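Local atomic coordinates of pullulanase (PDB entry 2YOC), a protein that hydrolyses the alpha-1,6-glucosidic linkages of pullulan and related branched glucans, as a glycosyl hydrolase exported by a type 2 secretion system. Residues G737-G745 / P754-D762. Sequence-based numbering, arbitrary orientation.
Sequences GDALRQNQG and PNELASLSD
R741, on the short helix 739-742, reaches across to the loop 754-762 and meets three consecutive residues, N755, E756 and L757. Its CB lies beside L757 CD1. R741 CG touches L757 CD1 at 3.7 Å and also comes near N755 ND2. CG stands anti to the backbone N (chi1 176°), which points the chain at the loop. CD touches both L757 CD1 and OE2 of E756. At the tip the guanidinium takes E756 side-on, one nitrogen to each oxygen. R741 NE donates to E756 OE2 at 2.7 Å, and NH2 of R741 donates to OE1 of E756 at 2.7 Å. Both oxygens lie close to the guanidinium plane, but the carboxylate is turned 31° from it. N755 CB lies above one guanidinium face, nearer its margin than its centre. NH1 donates hydrogen bonds to the backbone oxygens of Y832 and A834.

The two segments belong to a long excursion between strands 718-720 and 814-816 of the eight-stranded parallel beta/alpha barrel, the catalytic fold of alpha-amylase-type enzymes. Residues 755-758 form a type I beta turn, and N755 OD1 accepts weak bonds from the backbone N of L757 and A758. N755 ND2 gives a nearly straight bond to R741 O at 2.8 Å, from above the carbonyl plane. It also bonds to K833 O. The amide of Q744 stacks on that of N755, their planes 27° apart. Q744 OE1 accepts a weak bond from N755 N and touches A758 CB at 3.4 Å. Further along, L760 CD1 packs against Q744 CB at 3.9 Å. Q742 CG rests on L757 O at 3.4 Å.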
ATOM      1  N   GLY B 737     -11.776 -26.088  15.876  1.00 81.09           N
ATOM      2  CA  GLY B 737     -13.121 -26.204  15.343  1.00 81.44           C
ATOM      3  C   GLY B 737     -13.092 -26.181  13.833  1.00 83.86           C
ATOM      4  O   GLY B 737     -12.083 -26.548  13.229  1.00 82.35           O
ATOM      5  N   ASP B 738     -14.192 -25.738  13.223  1.00 81.17           N
ATOM      6  CA  ASP B 738     -14.382 -25.679  11.779  1.00 82.07           C
ATOM      7  C   ASP B 738     -13.295 -24.910  10.995  1.00 85.47           C
ATOM      8  O   ASP B 738     -13.083 -25.215   9.813  1.00 85.66           O
ATOM      9  CB  ASP B 738     -15.818 -25.243  11.429  1.00 85.78           C
ATOM     10  CG  ASP B 738     -16.925 -26.212  11.870  1.00100.60           C
ATOM     11  OD1 ASP B 738     -16.779 -26.844  12.953  1.00103.10           O
ATOM     12  OD2 ASP B 738     -17.964 -26.285  11.171  1.00103.82           O
ATOM     13  N   ALA B 739     -12.550 -23.985  11.672  1.00 79.96           N
ATOM     14  CA  ALA B 739     -11.406 -23.233  11.112  1.00 77.27           C
ATOM     15  C   ALA B 739     -10.336 -24.208  10.570  1.00 77.21           C
ATOM     16  O   ALA B 739      -9.697 -23.925   9.555  1.00 74.67           O
ATOM     17  CB  ALA B 739     -10.798 -22.343  12.177  1.00 76.88           C
ATOM     18  N   LEU B 740     -10.197 -25.381  11.221  1.00 73.67           N
ATOM     19  CA  LEU B 740      -9.297 -26.449  10.800  1.00 74.04           C
ATOM     20  C   LEU B 740      -9.645 -27.006   9.400  1.00 78.91           C
ATOM     21  O   LEU B 740      -8.790 -27.614   8.750  1.00 77.26           O
ATOM     22  CB  LEU B 740      -9.273 -27.581  11.838  1.00 74.70           C
ATOM     23  CG  LEU B 740      -8.574 -27.279  13.162  1.00 79.53           C
ATOM     24  CD1 LEU B 740      -8.766 -28.422  14.143  1.00 81.16           C
ATOM     25  CD2 LEU B 740      -7.089 -27.054  12.962  1.00 80.17           C
ATOM     26  N   ARG B 741     -10.897 -26.791   8.944  1.00 77.04           N
ATOM     27  CA  ARG B 741     -11.376 -27.207   7.627  1.00 77.40           C
ATOM     28  C   ARG B 741     -11.467 -25.991   6.683  1.00 79.92           C
ATOM     29  O   ARG B 741     -11.004 -26.062   5.548  1.00 79.13           O
ATOM     30  CB  ARG B 741     -12.722 -27.921   7.762  1.00 78.89           C
ATOM     31  CG  ARG B 741     -13.347 -28.313   6.443  1.00 88.74           C
ATOM     32  CD  ARG B 741     -13.995 -29.671   6.554  1.00 89.87           C
ATOM     33  NE  ARG B 741     -14.559 -30.115   5.280  1.00 92.53           N
ATOM     34  CZ  ARG B 741     -13.871 -30.692   4.301  1.00 97.59           C
ATOM     35  NH1 ARG B 741     -12.561 -30.864   4.412  1.00 78.17           N
ATOM     36  NH2 ARG B 741     -14.480 -31.067   3.189  1.00 89.74           N
ATOM     37  N   GLN B 742     -12.031 -24.886   7.182  1.00 76.22           N
ATOM     38  CA  GLN B 742     -12.222 -23.608   6.494  1.00 76.15           C
ATOM     39  C   GLN B 742     -10.949 -22.975   5.966  1.00 78.24           C
ATOM     40  O   GLN B 742     -11.014 -22.273   4.956  1.00 79.34           O
ATOM     41  CB  GLN B 742     -12.815 -22.587   7.468  1.00 77.49           C
ATOM     42  CG  GLN B 742     -14.298 -22.671   7.700  1.00 89.70           C
ATOM     43  CD  GLN B 742     -14.688 -21.391   8.371  1.00115.38           C
ATOM     44  OE1 GLN B 742     -14.148 -21.015   9.430  1.00107.35           O
ATOM     45  NE2 GLN B 742     -15.561 -20.650   7.715  1.00116.76           N
ATOM     46  N   ASN B 743      -9.833 -23.098   6.713  1.00 71.33           N
ATOM     47  CA  ASN B 743      -8.552 -22.490   6.351  1.00 69.11           C
ATOM     48  C   ASN B 743      -7.691 -23.456   5.530  1.00 70.63           C
ATOM     49  O   ASN B 743      -6.711 -24.014   6.037  1.00 67.77           O
ATOM     50  CB  ASN B 743      -7.810 -21.987   7.598  1.00 65.67           C
ATOM     51  CG  ASN B 743      -8.613 -21.068   8.480  1.00 73.95           C
ATOM     52  OD1 ASN B 743      -9.302 -20.149   8.018  1.00 64.75           O
ATOM     53  ND2 ASN B 743      -8.533 -21.289   9.781  1.00 65.12           N
ATOM     54  N   GLN B 744      -8.074 -23.644   4.250  1.00 67.87           N
ATOM     55  CA  GLN B 744      -7.381 -24.528   3.316  1.00 68.36           C
ATOM     56  C   GLN B 744      -6.007 -23.960   2.947  1.00 74.14           C
ATOM     57  O   GLN B 744      -5.735 -22.790   3.212  1.00 74.56           O
ATOM     58  CB  GLN B 744      -8.223 -24.711   2.047  1.00 70.13           C
ATOM     59  CG  GLN B 744      -9.500 -25.518   2.213  1.00 66.12           C
ATOM     60  CD  GLN B 744     -10.099 -25.793   0.860  1.00 78.48           C
ATOM     61  OE1 GLN B 744     -10.758 -24.941   0.263  1.00 72.91           O
ATOM     62  NE2 GLN B 744      -9.807 -26.956   0.303  1.00 77.14           N
ATOM     63  N   GLY B 745      -5.155 -24.779   2.347  1.00 71.25           N
ATOM     64  CA  GLY B 745      -3.842 -24.332   1.896  1.00 71.16           C
ATOM     65  C   GLY B 745      -3.575 -24.673   0.444  1.00 77.62           C
ATOM     66  O   GLY B 745      -4.402 -25.324  -0.211  1.00 79.36           O
ATOM     67  N   PRO B 754     -12.234 -26.132  -3.525  1.00 80.39           N
ATOM     68  CA  PRO B 754     -12.663 -25.815  -2.159  1.00 80.37           C
ATOM     69  C   PRO B 754     -13.512 -26.885  -1.523  1.00 86.63           C
ATOM     70  O   PRO B 754     -14.189 -27.640  -2.217  1.00 87.65           O
ATOM     71  CB  PRO B 754     -13.425 -24.487  -2.302  1.00 82.33           C
ATOM     72  CG  PRO B 754     -13.317 -24.099  -3.756  1.00 86.90           C
ATOM     73  CD  PRO B 754     -12.993 -25.344  -4.510  1.00 82.60           C
ATOM     74  N   ASN B 755     -13.446 -26.959  -0.197  1.00 83.86           N
ATOM     75  CA  ASN B 755     -14.242 -27.879   0.598  1.00 84.45           C
ATOM     76  C   ASN B 755     -15.542 -27.167   1.013  1.00 88.46           C
ATOM     77  O   ASN B 755     -15.600 -25.932   0.988  1.00 85.84           O
ATOM     78  CB  ASN B 755     -13.439 -28.393   1.798  1.00 81.97           C
ATOM     79  CG  ASN B 755     -12.940 -27.362   2.795  1.00 91.35           C
ATOM     80  OD1 ASN B 755     -13.592 -26.359   3.108  1.00 81.14           O
ATOM     81  ND2 ASN B 755     -11.810 -27.661   3.417  1.00 78.35           N
ATOM     82  N   GLU B 756     -16.573 -27.935   1.402  1.00 87.98           N
ATOM     83  CA  GLU B 756     -17.884 -27.379   1.781  1.00 88.90           C
ATOM     84  C   GLU B 756     -17.897 -26.244   2.798  1.00 92.68           C
ATOM     85  O   GLU B 756     -18.826 -25.438   2.761  1.00 92.45           O
ATOM     86  CB  GLU B 756     -18.911 -28.470   2.127  1.00 91.26           C
ATOM     87  CG  GLU B 756     -18.798 -29.057   3.522  1.00101.41           C
ATOM     88  CD  GLU B 756     -17.614 -29.970   3.771  1.00119.03           C
ATOM     89  OE1 GLU B 756     -17.127 -30.614   2.811  1.00 89.52           O
ATOM     90  OE2 GLU B 756     -17.196 -30.059   4.947  1.00118.46           O
ATOM     91  N   LEU B 757     -16.876 -26.160   3.677  1.00 89.06           N
ATOM     92  CA  LEU B 757     -16.819 -25.112   4.707  1.00 88.59           C
ATOM     93  C   LEU B 757     -16.032 -23.850   4.309  1.00 92.55           C
ATOM     94  O   LEU B 757     -16.199 -22.801   4.941  1.00 91.43           O
ATOM     95  CB  LEU B 757     -16.328 -25.670   6.066  1.00 87.72           C
ATOM     96  CG  LEU B 757     -16.950 -26.975   6.606  1.00 92.38           C
ATOM     97  CD1 LEU B 757     -16.492 -27.231   8.019  1.00 92.00           C
ATOM     98  CD2 LEU B 757     -18.446 -26.919   6.624  1.00 94.14           C
ATOM     99  N   ALA B 758     -15.198 -23.954   3.256  1.00 90.33           N
ATOM    100  CA  ALA B 758     -14.326 -22.880   2.767  1.00 89.91           C
ATOM    101  C   ALA B 758     -15.054 -21.616   2.295  1.00 93.97           C
ATOM    102  O   ALA B 758     -16.121 -21.702   1.673  1.00 95.01           O
ATOM    103  CB  ALA B 758     -13.406 -23.402   1.674  1.00 90.68           C
ATOM    104  N   SER B 759     -14.439 -20.447   2.588  1.00 88.24           N
ATOM    105  CA  SER B 759     -14.909 -19.096   2.243  1.00 87.73           C
ATOM    106  C   SER B 759     -13.706 -18.170   1.868  1.00 87.54           C
ATOM    107  O   SER B 759     -13.823 -16.930   1.894  1.00 86.55           O
ATOM    108  CB  SER B 759     -15.717 -18.508   3.397  1.00 92.17           C
ATOM    109  OG  SER B 759     -15.068 -18.717   4.642  1.00104.31           O
ATOM    110  N   LEU B 760     -12.552 -18.799   1.512  1.00 79.68           N
ATOM    111  CA  LEU B 760     -11.314 -18.106   1.143  1.00 76.12           C
ATOM    112  C   LEU B 760     -11.465 -17.411  -0.193  1.00 76.69           C
ATOM    113  O   LEU B 760     -11.829 -18.057  -1.175  1.00 76.03           O
ATOM    114  CB  LEU B 760     -10.113 -19.073   1.095  1.00 74.60           C
ATOM    115  CG  LEU B 760      -9.587 -19.587   2.420  1.00 77.20           C
ATOM    116  CD1 LEU B 760      -8.754 -20.829   2.230  1.00 76.31           C
ATOM    117  CD2 LEU B 760      -8.781 -18.538   3.122  1.00 78.59           C
ATOM    118  N   SER B 761     -11.183 -16.094  -0.224  1.00 71.09           N
ATOM    119  CA  SER B 761     -11.261 -15.250  -1.424  1.00 70.60           C
ATOM    120  C   SER B 761     -10.111 -15.499  -2.405  1.00 74.81           C
ATOM    121  O   SER B 761      -9.079 -16.081  -2.042  1.00 75.09           O
ATOM    122  CB  SER B 761     -11.296 -13.771  -1.033  1.00 72.69           C
ATOM    123  OG  SER B 761     -10.013 -13.162  -1.058  1.00 76.27           O
ATOM    124  N   ASP B 762     -10.268 -14.998  -3.630  1.00 70.68           N
ATOM    125  CA  ASP B 762      -9.249 -15.073  -4.653  1.00 70.61           C
ATOM    126  C   ASP B 762      -7.972 -14.336  -4.263  1.00 72.48           C
ATOM    127  O   ASP B 762      -6.885 -14.858  -4.502  1.00 71.52           O
ATOM    128  CB  ASP B 762      -9.805 -14.599  -5.994  1.00 74.59           C
ATOM    129  CG  ASP B 762     -10.470 -15.718  -6.778  1.00 95.49           C
ATOM    130  OD1 ASP B 762     -10.729 -16.801  -6.175  1.00 98.06           O
ATOM    131  OD2 ASP B 762     -10.689 -15.538  -8.004  1.00103.35           O
TER